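PDB 5YDA: PKS, which acts as the broadly selective acyltransferase domain of the splenocin polyketide synthase and probably loads acyl extender units onto the assembly line. Local coordinates for residues 61-66 with 83-88; 114-119 with 371-376; 223-228 with 307-312; 252-257 with 271-276. One frame throughout, in Å; residues are numbered along the deposited sequence.

Overall arrangement
Contact 1 comes first along the chain. It closes a short loop in the CurL-like region, joining the start of helix 63-72 to the end of strand 79-85. The acyltransferase part follows. The centres of contacts 1 and 2 lie about 30 Å apart. Contact 2 closes the longest loop by pairing strand 112-116 with strand 369-372, close to the spatial centre of the chain. Contact 3 is nested inside it and brings helix 215-231 against helix 306-313. Contact 4 is nested inside contact 3, where strand 254-261 meets helix 271-283 in the small antiparallel subdomain. No two loops cross. The centres of contacts 2, 3 and 4 lie 23 to 27 Å apart.

Contact 1: residues 61-66 with 83-88; sequences LRLDDV and VSASSV
L63 reaches across to the turn at A85-S87 and buries more surface than any other residue here. Its CB passes V88, with CG2 of V88 4.4 Å from CB of L63. CG stands anti to the backbone N (chi1 -173°), which carries CD2 out to the A85-S87 backbone. CD2 does the touching. It lies 3.4 Å from the S87 backbone N, 3.5 Å from the carbonyl O of A85 and 4.2 Å from the CB of A85. CD1 stays farther from the 83-88 segment. The L63 side chain also touches L34 of strand 32-38.

That strand and 79-85 form the two-stranded antiparallel sheet of the CurL-like region, which probably corresponds to the linker between ketosynthase and acyltransferase in polyketide synthases. L63 belongs to the first turn of helix 63-72, with R62 at its N-cap. V88 opens the next helix, 88-97. The N-cap there is S87, whose OG makes a weak hydrogen bond to the E90 backbone N. Near the L63 backbone N, CG2 of V88 rests 3.9 Å from the carbonyl O of L61, whose side chain packs on R54 and L55 of helix 43-56.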
loop_
_atom_site.group_PDB
_atom_site.type_symbol
_atom_site.label_atom_id
_atom_site.label_comp_id
_atom_site.label_asym_id
_atom_site.label_seq_id
_atom_site.Cartn_x
_atom_site.Cartn_y
_atom_site.Cartn_z
ATOM N N LEU A 61 34.527 -14.891 8.990
ATOM C CA LEU A 61 33.223 -14.978 8.304
ATOM C C LEU A 61 32.698 -13.717 7.657
ATOM O O LEU A 61 32.463 -12.758 8.324
ATOM C CB LEU A 61 32.165 -15.433 9.287
ATOM C CG LEU A 61 32.054 -16.916 9.505
ATOM C CD1 LEU A 61 31.088 -17.216 10.614
ATOM C CD2 LEU A 61 31.552 -17.489 8.215
ATOM N N ARG A 62 32.484 -13.721 6.358
ATOM C CA ARG A 62 31.929 -12.552 5.686
ATOM C C ARG A 62 30.396 -12.622 5.708
ATOM O O ARG A 62 29.835 -13.688 5.774
ATOM C CB ARG A 62 32.383 -12.485 4.243
ATOM C CG ARG A 62 33.861 -12.645 4.046
ATOM C CD ARG A 62 34.343 -12.141 2.698
ATOM N NE ARG A 62 33.377 -11.316 1.998
ATOM C CZ ARG A 62 33.649 -10.601 0.913
ATOM N NH1 ARG A 62 34.880 -10.593 0.415
ATOM N NH2 ARG A 62 32.696 -9.878 0.339
ATOM N N LEU A 63 29.732 -11.478 5.656
ATOM C CA LEU A 63 28.287 -11.419 5.685
ATOM C C LEU A 63 27.794 -12.143 4.474
ATOM O O LEU A 63 26.890 -12.929 4.527
ATOM C CB LEU A 63 27.821 -9.979 5.689
ATOM C CG LEU A 63 26.327 -9.768 5.887
ATOM C CD1 LEU A 63 25.857 -10.479 7.123
ATOM C CD2 LEU A 63 26.019 -8.290 5.967
ATOM N N ASP A 64 28.439 -11.850 3.374
ATOM C CA ASP A 64 28.200 -12.510 2.092
ATOM C C ASP A 64 28.023 -14.021 2.222
ATOM O O ASP A 64 26.989 -14.578 1.838
ATOM C CB ASP A 64 29.390 -12.209 1.174
ATOM C CG ASP A 64 28.984 -11.915 -0.236
ATOM O OD1 ASP A 64 29.802 -12.175 -1.139
ATOM O OD2 ASP A 64 27.853 -11.420 -0.439
ATOM N N ASP A 65 29.050 -14.695 2.749
ATOM C CA ASP A 65 29.025 -16.152 2.823
ATOM C C ASP A 65 27.919 -16.635 3.745
ATOM O O ASP A 65 27.218 -17.605 3.432
ATOM C CB ASP A 65 30.374 -16.684 3.311
ATOM C CG ASP A 65 31.542 -16.176 2.485
ATOM O OD1 ASP A 65 32.631 -15.969 3.073
ATOM O OD2 ASP A 65 31.372 -15.986 1.258
ATOM N N VAL A 66 27.768 -15.983 4.899
ATOM C CA VAL A 66 26.767 -16.394 5.877
ATOM C C VAL A 66 25.371 -16.374 5.260
ATOM O O VAL A 66 24.571 -17.294 5.476
ATOM C CB VAL A 66 26.870 -15.496 7.124
ATOM C CG1 VAL A 66 25.547 -15.403 7.842
ATOM C CG2 VAL A 66 27.927 -16.042 8.049
ATOM N N VAL A 83 16.914 -11.064 9.984
ATOM C CA VAL A 83 17.498 -9.753 10.217
ATOM C C VAL A 83 17.967 -9.215 8.874
ATOM O O VAL A 83 18.189 -9.974 7.929
ATOM C CB VAL A 83 18.662 -9.798 11.233
ATOM C CG1 VAL A 83 18.165 -10.302 12.579
ATOM C CG2 VAL A 83 19.798 -10.679 10.713
ATOM N N SER A 84 18.070 -7.894 8.785
ATOM C CA SER A 84 18.681 -7.208 7.659
ATOM C C SER A 84 19.965 -6.549 8.138
ATOM O O SER A 84 19.993 -5.963 9.225
ATOM C CB SER A 84 17.752 -6.132 7.088
ATOM O OG SER A 84 16.529 -6.689 6.658
ATOM N N ALA A 85 21.019 -6.624 7.325
ATOM C CA ALA A 85 22.298 -6.068 7.735
ATOM C C ALA A 85 23.136 -5.749 6.507
ATOM O O ALA A 85 23.067 -6.454 5.497
ATOM C CB ALA A 85 23.057 -7.036 8.650
ATOM N N SER A 86 23.912 -4.672 6.600
ATOM C CA SER A 86 24.903 -4.313 5.599
ATOM C C SER A 86 26.323 -4.578 6.083
ATOM O O SER A 86 27.278 -4.209 5.394
ATOM C CB SER A 86 24.746 -2.841 5.207
ATOM O OG SER A 86 23.463 -2.591 4.653
ATOM N N SER A 87 26.481 -5.201 7.253
ATOM C CA SER A 87 27.777 -5.473 7.871
ATOM C C SER A 87 27.585 -6.467 9.006
ATOM O O SER A 87 26.486 -6.616 9.549
ATOM C CB SER A 87 28.424 -4.209 8.424
ATOM O OG SER A 87 27.945 -3.950 9.736
ATOM N N VAL A 88 28.683 -7.108 9.388
ATOM C CA VAL A 88 28.660 -8.137 10.424
ATOM C C VAL A 88 28.284 -7.567 11.792
ATOM O O VAL A 88 27.443 -8.167 12.477
ATOM C CB VAL A 88 30.002 -8.878 10.485
ATOM C CG1 VAL A 88 30.226 -9.450 11.878
ATOM C CG2 VAL A 88 30.035 -9.984 9.436
#

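Contact 2: residues 114-119 with 371-376; sequences FLLPGG and VEIGPG
I373 wedges its side chain between F114 and L116, just past the end of strand 369-372. Its CD1 sits over the face of the F114 ring, 4.0 Å from the centroid, in a CH-pi contact. CG1 is close as well, 3.6 Å from CG of F114. It points that way because it stands anti to the carbonyl carbon of I373 (chi1 -57°). L116 lies alongside, its CD1 3.5 Å from CB of I373.

The backbones are joined through both polar atoms of L115. L115 N donates to V371 O at 2.7 Å, with the donor tilted 30° out of the carbonyl plane. L115 O accepts from I373 N at 2.8 Å, a nearly straight bond (171°). P117 ends the close part, its CD 3.1 Å from the carbonyl O of I373.

Beyond it the chains part. CA of G119 is 10.5 Å from CA of G376, and G119 is exposed.

This pair lies in the mainly parallel sheet of the acyltransferase core. Strand 112-116 runs between 369-372 and 195-198, bonding to the latter through F114 and L116. Helix 169-188 packs on L116 and I373. Helix 378-387 lies against L115 and takes the E372 carboxylate through T380 OG1 and the L379 backbone N, near its N-terminal end.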
loop_
_atom_site.group_PDB
_atom_site.type_symbol
_atom_site.label_atom_id
_atom_site.label_comp_id
_atom_site.label_asym_id
_atom_site.label_seq_id
_atom_site.Cartn_x
_atom_site.Cartn_y
_atom_site.Cartn_z
ATOM N N PHE A 114 -2.215 -7.486 -1.795
ATOM C CA PHE A 114 -1.662 -6.138 -1.821
ATOM C C PHE A 114 -2.762 -5.150 -1.459
ATOM O O PHE A 114 -3.869 -5.218 -2.018
ATOM C CB PHE A 114 -1.093 -5.778 -3.200
ATOM C CG PHE A 114 0.229 -6.415 -3.517
ATOM C CD1 PHE A 114 0.875 -7.229 -2.599
ATOM C CD2 PHE A 114 0.828 -6.199 -4.757
ATOM C CE1 PHE A 114 2.100 -7.817 -2.912
ATOM C CE2 PHE A 114 2.038 -6.776 -5.065
ATOM C CZ PHE A 114 2.676 -7.585 -4.140
ATOM N N LEU A 115 -2.454 -4.223 -0.547
ATOM C CA LEU A 115 -3.367 -3.148 -0.158
ATOM C C LEU A 115 -2.806 -1.821 -0.671
ATOM O O LEU A 115 -1.682 -1.443 -0.319
ATOM C CB LEU A 115 -3.554 -3.105 1.363
ATOM C CG LEU A 115 -4.521 -4.111 2.040
ATOM C CD1 LEU A 115 -4.322 -5.554 1.569
ATOM C CD2 LEU A 115 -4.406 -4.053 3.571
ATOM N N LEU A 116 -3.601 -1.105 -1.471
ATOM C CA LEU A 116 -3.139 0.078 -2.198
ATOM C C LEU A 116 -3.803 1.340 -1.660
ATOM O O LEU A 116 -5.007 1.535 -1.889
ATOM C CB LEU A 116 -3.441 -0.068 -3.690
ATOM C CG LEU A 116 -2.730 -1.069 -4.615
ATOM C CD1 LEU A 116 -1.185 -1.023 -4.510
ATOM C CD2 LEU A 116 -3.270 -2.462 -4.474
ATOM N N PRO A 117 -3.083 2.226 -0.970
ATOM C CA PRO A 117 -3.736 3.382 -0.339
ATOM C C PRO A 117 -4.219 4.412 -1.346
ATOM O O PRO A 117 -3.821 4.437 -2.514
ATOM C CB PRO A 117 -2.651 3.969 0.577
ATOM C CG PRO A 117 -1.408 3.220 0.290
ATOM C CD PRO A 117 -1.765 1.939 -0.387
ATOM N N GLY A 118 -5.074 5.302 -0.858
ATOM C CA GLY A 118 -5.702 6.264 -1.739
ATOM C C GLY A 118 -4.834 7.267 -1.010
ATOM O O GLY A 118 -4.082 6.891 -0.108
ATOM N N GLY A 119 -4.917 8.543 -1.336
ATOM C CA GLY A 119 -3.932 9.395 -0.679
ATOM C C GLY A 119 -4.010 9.887 0.749
ATOM O O GLY A 119 -4.949 9.547 1.487
ATOM N N VAL A 371 -0.327 -7.016 2.662
ATOM C CA VAL A 371 0.886 -6.286 2.320
ATOM C C VAL A 371 0.451 -4.928 1.804
ATOM O O VAL A 371 -0.152 -4.826 0.722
ATOM C CB VAL A 371 1.741 -7.025 1.279
ATOM C CG1 VAL A 371 3.042 -6.276 1.024
ATOM C CG2 VAL A 371 2.020 -8.448 1.728
ATOM N N GLU A 372 0.716 -3.893 2.590
ATOM C CA GLU A 372 0.400 -2.536 2.173
ATOM C C GLU A 372 1.480 -2.060 1.207
ATOM O O GLU A 372 2.676 -2.189 1.493
ATOM C CB GLU A 372 0.307 -1.608 3.387
ATOM C CG GLU A 372 -0.127 -0.208 3.046
ATOM C CD GLU A 372 -0.900 0.488 4.167
ATOM O OE1 GLU A 372 -0.955 -0.033 5.314
ATOM O OE2 GLU A 372 -1.434 1.584 3.895
ATOM N N ILE A 373 1.055 -1.526 0.064
ATOM C CA ILE A 373 1.932 -1.115 -1.029
ATOM C C ILE A 373 1.843 0.398 -1.127
ATOM O O ILE A 373 0.884 0.935 -1.689
ATOM C CB ILE A 373 1.525 -1.759 -2.360
ATOM C CG1 ILE A 373 1.516 -3.278 -2.239
ATOM C CG2 ILE A 373 2.406 -1.258 -3.530
ATOM C CD1 ILE A 373 2.825 -3.822 -1.811
ATOM N N GLY A 374 2.857 1.090 -0.651
ATOM C CA GLY A 374 2.845 2.534 -0.657
ATOM C C GLY A 374 3.288 3.048 0.692
ATOM O O GLY A 374 3.492 2.270 1.634
ATOM N N PRO A 375 3.443 4.365 0.821
ATOM C CA PRO A 375 3.991 4.925 2.072
ATOM C C PRO A 375 3.005 4.799 3.222
ATOM O O PRO A 375 1.834 5.168 3.098
ATOM C CB PRO A 375 4.254 6.399 1.723
ATOM C CG PRO A 375 3.270 6.713 0.658
ATOM C CD PRO A 375 3.142 5.415 -0.166
ATOM N N GLY A 376 3.492 4.285 4.345
ATOM C CA GLY A 376 2.758 4.311 5.594
ATOM C C GLY A 376 2.054 3.003 5.917
ATOM O O GLY A 376 2.302 1.938 5.337
#

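Contact 3: residues 223-228 with 307-312; sequences AERIRL and ESFAGH
R225 and F309 meet where two helices run antiparallel, at 169° between the short segments and 10.2 Å between their axes. The contacts across are van der Waals and CH-pi, with no hydrogen bond.

The van der Waals group centres on the F309 ring. Its CE1 lies 3.4 Å from CB of R225, and CZ is 3.7 Å from CD of R225. The R225 chain is extended from CG to NE (chi1 179°, CG anti to the backbone N), and CB, CG and CD pass along CE1 and CZ. The guanidinium is turned 62° to that ring, and CZ comes at its edge. L228 fills the next place, with CD1 3.8 Å from CB of F309.

The CH-pi group is E224 with H312. CB of E224 sits over the centre of the imidazole, 4.0 Å from the centroid. CG of E224 lies 3.6 Å from NE2 of H312.

The two helices flank the small antiparallel subdomain in sequence: helix 215-231 leads into it and helix 306-313 follows it. The polar end of R225 turns to the neighbouring T349 and S200. Its NE bonds T349 OG1 and its NH2 bonds S200 OG. S200 lies in a GxSxG sequence, which is probably the nucleophile elbow of the acyltransferase.

Two polar pairs lie within single segments. E224 bends at chi2 and its OE1 meets R227 NH1 at 2.9 Å as a salt bridge. R227 has a second partner in A151 O, bonded by NH2. H312 ND1 gives a weak, long bond to the backbone O of S308 (3.4 Å).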
loop_
_atom_site.group_PDB
_atom_site.type_symbol
_atom_site.label_atom_id
_atom_site.label_comp_id
_atom_site.label_asym_id
_atom_site.label_seq_id
_atom_site.Cartn_x
_atom_site.Cartn_y
_atom_site.Cartn_z
ATOM N N ALA A 223 -4.904 10.946 -13.982
ATOM C CA ALA A 223 -4.558 12.359 -13.857
ATOM C C ALA A 223 -5.780 13.252 -14.051
ATOM O O ALA A 223 -5.990 14.197 -13.285
ATOM C CB ALA A 223 -3.457 12.735 -14.847
ATOM N N GLU A 224 -6.602 12.978 -15.077
ATOM C CA GLU A 224 -7.785 13.812 -15.281
ATOM C C GLU A 224 -8.852 13.536 -14.221
ATOM O O GLU A 224 -9.641 14.426 -13.889
ATOM C CB GLU A 224 -8.376 13.607 -16.689
ATOM C CG GLU A 224 -7.387 13.801 -17.868
ATOM C CD GLU A 224 -6.703 15.188 -17.911
ATOM O OE1 GLU A 224 -5.653 15.319 -18.604
ATOM O OE2 GLU A 224 -7.211 16.144 -17.277
ATOM N N ARG A 225 -8.907 12.316 -13.689
ATOM C CA ARG A 225 -9.812 12.054 -12.578
ATOM C C ARG A 225 -9.497 12.984 -11.410
ATOM O O ARG A 225 -10.394 13.619 -10.842
ATOM C CB ARG A 225 -9.705 10.588 -12.163
ATOM C CG ARG A 225 -10.579 10.227 -10.996
ATOM C CD ARG A 225 -10.389 8.763 -10.648
ATOM N NE ARG A 225 -11.239 8.347 -9.546
ATOM C CZ ARG A 225 -10.896 8.419 -8.263
ATOM N NH1 ARG A 225 -9.709 8.886 -7.919
ATOM N NH2 ARG A 225 -11.747 8.007 -7.322
ATOM N N ILE A 226 -8.210 13.125 -11.094
ATOM C CA ILE A 226 -7.774 13.988 -10.000
ATOM C C ILE A 226 -8.161 15.435 -10.265
ATOM O O ILE A 226 -8.694 16.119 -9.383
ATOM C CB ILE A 226 -6.258 13.827 -9.792
ATOM C CG1 ILE A 226 -5.954 12.418 -9.270
ATOM C CG2 ILE A 226 -5.704 14.932 -8.906
ATOM C CD1 ILE A 226 -4.526 11.972 -9.505
ATOM N N ARG A 227 -7.913 15.927 -11.486
ATOM C CA ARG A 227 -8.255 17.319 -11.790
ATOM C C ARG A 227 -9.756 17.555 -11.711
ATOM O O ARG A 227 -10.197 18.603 -11.224
ATOM C CB ARG A 227 -7.749 17.719 -13.177
ATOM C CG ARG A 227 -6.247 17.688 -13.325
ATOM C CD ARG A 227 -5.867 18.086 -14.736
ATOM N NE ARG A 227 -4.434 18.317 -14.836
ATOM C CZ ARG A 227 -3.647 17.703 -15.703
ATOM N NH1 ARG A 227 -4.165 16.823 -16.555
ATOM N NH2 ARG A 227 -2.357 17.983 -15.728
ATOM N N LEU A 228 -10.557 16.599 -12.195
ATOM C CA LEU A 228 -12.011 16.749 -12.133
ATOM C C LEU A 228 -12.518 16.723 -10.689
ATOM O O LEU A 228 -13.430 17.476 -10.331
ATOM C CB LEU A 228 -12.696 15.667 -12.966
ATOM C CG LEU A 228 -12.520 15.823 -14.491
ATOM C CD1 LEU A 228 -13.042 14.602 -15.230
ATOM C CD2 LEU A 228 -13.216 17.094 -15.006
ATOM N N GLU A 307 -20.218 12.491 -16.168
ATOM C CA GLU A 307 -20.319 12.138 -17.584
ATOM C C GLU A 307 -19.047 12.514 -18.329
ATOM O O GLU A 307 -18.511 11.717 -19.111
ATOM C CB GLU A 307 -21.552 12.799 -18.218
ATOM C CG GLU A 307 -22.859 12.083 -17.913
ATOM C CD GLU A 307 -23.036 10.819 -18.755
ATOM O OE1 GLU A 307 -24.002 10.738 -19.521
ATOM O OE2 GLU A 307 -22.227 9.892 -18.651
ATOM N N SER A 308 -18.517 13.700 -18.064
ATOM C CA SER A 308 -17.228 14.056 -18.632
ATOM C C SER A 308 -16.152 13.051 -18.246
ATOM O O SER A 308 -15.265 12.729 -19.052
ATOM C CB SER A 308 -16.828 15.446 -18.175
ATOM O OG SER A 308 -15.453 15.608 -18.461
ATOM N N PHE A 309 -16.192 12.553 -17.010
ATOM C CA PHE A 309 -15.163 11.597 -16.629
ATOM C C PHE A 309 -15.364 10.266 -17.342
ATOM O O PHE A 309 -14.387 9.573 -17.640
ATOM C CB PHE A 309 -15.133 11.409 -15.113
ATOM C CG PHE A 309 -14.115 10.406 -14.660
ATOM C CD1 PHE A 309 -12.786 10.561 -14.992
ATOM C CD2 PHE A 309 -14.493 9.301 -13.934
ATOM C CE1 PHE A 309 -11.848 9.641 -14.602
ATOM C CE2 PHE A 309 -13.555 8.375 -13.516
ATOM C CZ PHE A 309 -12.236 8.544 -13.858
ATOM N N ALA A 310 -16.619 9.902 -17.621
ATOM C CA ALA A 310 -16.890 8.698 -18.402
ATOM C C ALA A 310 -16.271 8.784 -19.794
ATOM O O ALA A 310 -15.866 7.758 -20.358
ATOM C CB ALA A 310 -18.403 8.465 -18.499
ATOM N N GLY A 311 -16.178 9.988 -20.357
ATOM C CA GLY A 311 -15.449 10.151 -21.609
ATOM C C GLY A 311 -14.019 9.646 -21.517
ATOM O O GLY A 311 -13.560 8.880 -22.372
ATOM N N HIS A 312 -13.299 10.057 -20.461
ATOM C CA HIS A 312 -11.943 9.561 -20.248
ATOM C C HIS A 312 -11.929 8.068 -19.974
ATOM O O HIS A 312 -11.043 7.351 -20.463
ATOM C CB HIS A 312 -11.274 10.316 -19.099
ATOM C CG HIS A 312 -10.972 11.735 -19.431
ATOM N ND1 HIS A 312 -11.822 12.768 -19.110
ATOM C CD2 HIS A 312 -9.944 12.289 -20.114
ATOM C CE1 HIS A 312 -11.321 13.903 -19.561
ATOM N NE2 HIS A 312 -10.182 13.639 -20.177
#

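Contact 4: residues 252-257 with 271-276; sequences EGLSLA and TDAVDR
L254 lays its CD2 methyl against both A273 and V274. CD2 is 3.7 Å from CB of A273 and equally 3.7 Å from CG2 of V274. The L254 and V274 side chains run at a slant to each other and meet methyl to methyl. CG of L254 stands anti to its own carbonyl carbon (chi1 -62°), which brings the end of the chain to the helix although its CB does not point there.

The CB of A273 points toward the partner segment. This methyl lies 3.6 Å from the carbonyl O of G253. G253 has no side chain at this spot, and the CA atoms of G253 and A273 come within 5.7 Å.

Strand 254-261 forms a beta hairpin with 264-269, and helix 271-283 follows and packs on the sheet. With strands 235-239 and 288-290 this makes the ferredoxin-like small subdomain of the acyltransferase. L254 also touches V267 of the neighbouring strand, and V274 touches R290 of strand 288-290.

At the exposed end of the contact R276 folds over its own helix. Its chain bends at chi3 (-23°), placing one guanidinium face above CA of A273, with that atom 3.6 Å from the plane. NH2 of R276 then comes 4.0 Å from the carbonyl O of E252, which lies at the guanidinium edge without a hydrogen bond.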
loop_
_atom_site.group_PDB
_atom_site.type_symbol
_atom_site.label_atom_id
_atom_site.label_comp_id
_atom_site.label_asym_id
_atom_site.label_seq_id
_atom_site.Cartn_x
_atom_site.Cartn_y
_atom_site.Cartn_z
ATOM N N GLU A 252 -28.482 17.086 4.391
ATOM C CA GLU A 252 -28.644 17.567 3.045
ATOM C C GLU A 252 -27.316 18.233 2.772
ATOM O O GLU A 252 -26.808 18.953 3.594
ATOM C CB GLU A 252 -29.811 18.537 2.957
ATOM C CG GLU A 252 -29.942 19.306 1.656
ATOM C CD GLU A 252 -29.985 18.426 0.429
ATOM O OE1 GLU A 252 -30.988 17.720 0.240
ATOM O OE2 GLU A 252 -29.022 18.447 -0.358
ATOM N N GLY A 253 -26.743 17.964 1.619
ATOM C CA GLY A 253 -25.428 18.468 1.293
ATOM C C GLY A 253 -24.275 17.596 1.746
ATOM O O GLY A 253 -23.124 18.027 1.633
ATOM N N LEU A 254 -24.539 16.386 2.236
ATOM C CA LEU A 254 -23.491 15.495 2.711
ATOM C C LEU A 254 -23.707 14.098 2.156
ATOM O O LEU A 254 -24.846 13.631 2.042
ATOM C CB LEU A 254 -23.447 15.418 4.252
ATOM C CG LEU A 254 -23.141 16.680 5.049
ATOM C CD1 LEU A 254 -23.347 16.407 6.522
ATOM C CD2 LEU A 254 -21.738 17.191 4.789
ATOM N N SER A 255 -22.612 13.427 1.828
ATOM C CA SER A 255 -22.653 12.019 1.473
ATOM C C SER A 255 -21.639 11.269 2.324
ATOM O O SER A 255 -20.606 11.819 2.732
ATOM C CB SER A 255 -22.343 11.771 -0.029
ATOM O OG SER A 255 -23.064 12.655 -0.874
ATOM N N LEU A 256 -21.957 10.012 2.593
ATOM C CA LEU A 256 -21.011 9.086 3.194
ATOM C C LEU A 256 -19.970 8.714 2.136
ATOM O O LEU A 256 -20.275 7.985 1.185
ATOM C CB LEU A 256 -21.760 7.856 3.708
ATOM C CG LEU A 256 -21.001 6.802 4.514
ATOM C CD1 LEU A 256 -20.366 7.443 5.742
ATOM C CD2 LEU A 256 -21.935 5.676 4.942
ATOM N N ALA A 257 -18.744 9.215 2.291
ATOM C CA ALA A 257 -17.729 9.021 1.262
ATOM C C ALA A 257 -17.012 7.678 1.403
ATOM O O ALA A 257 -16.676 7.051 0.394
ATOM C CB ALA A 257 -16.726 10.175 1.293
ATOM N N THR A 271 -18.760 22.732 1.617
ATOM C CA THR A 271 -18.003 23.108 2.802
ATOM C C THR A 271 -18.917 23.572 3.932
ATOM O O THR A 271 -18.672 23.248 5.097
ATOM C CB THR A 271 -16.972 24.175 2.441
ATOM O OG1 THR A 271 -16.190 23.694 1.337
ATOM C CG2 THR A 271 -16.037 24.422 3.607
ATOM N N ASP A 272 -19.990 24.300 3.605
ATOM C CA ASP A 272 -20.930 24.760 4.629
ATOM C C ASP A 272 -21.556 23.588 5.376
ATOM O O ASP A 272 -21.635 23.594 6.608
ATOM C CB ASP A 272 -22.033 25.617 4.000
ATOM C CG ASP A 272 -21.569 27.019 3.665
ATOM O OD1 ASP A 272 -20.485 27.432 4.150
ATOM O OD2 ASP A 272 -22.303 27.715 2.923
ATOM N N ALA A 273 -22.050 22.597 4.637
ATOM C CA ALA A 273 -22.633 21.420 5.267
ATOM C C ALA A 273 -21.604 20.681 6.124
ATOM O O ALA A 273 -21.934 20.172 7.201
ATOM C CB ALA A 273 -23.214 20.493 4.199
ATOM N N VAL A 274 -20.350 20.624 5.669
ATOM C CA VAL A 274 -19.319 19.930 6.437
ATOM C C VAL A 274 -19.005 20.703 7.713
ATOM O O VAL A 274 -18.823 20.103 8.784
ATOM C CB VAL A 274 -18.062 19.703 5.568
ATOM C CG1 VAL A 274 -16.860 19.332 6.429
ATOM C CG2 VAL A 274 -18.317 18.607 4.543
ATOM N N ASP A 275 -18.953 22.045 7.621
ATOM C CA ASP A 275 -18.807 22.887 8.810
ATOM C C ASP A 275 -19.868 22.560 9.856
ATOM O O ASP A 275 -19.561 22.383 11.042
ATOM C CB ASP A 275 -18.900 24.370 8.436
ATOM C CG ASP A 275 -17.658 24.884 7.733
ATOM O OD1 ASP A 275 -16.615 24.205 7.784
ATOM O OD2 ASP A 275 -17.722 25.983 7.142
ATOM N N ARG A 276 -21.128 22.460 9.432
ATOM C CA ARG A 276 -22.182 22.231 10.409
ATOM C C ARG A 276 -22.102 20.831 10.990
ATOM O O ARG A 276 -22.330 20.647 12.189
ATOM C CB ARG A 276 -23.558 22.499 9.797
ATOM C CG ARG A 276 -23.738 23.965 9.417
ATOM C CD ARG A 276 -25.032 24.272 8.675
ATOM N NE ARG A 276 -25.609 23.118 8.007
ATOM C CZ ARG A 276 -25.781 23.034 6.695
ATOM N NH1 ARG A 276 -25.427 24.021 5.878
ATOM N NH2 ARG A 276 -26.315 21.919 6.193
#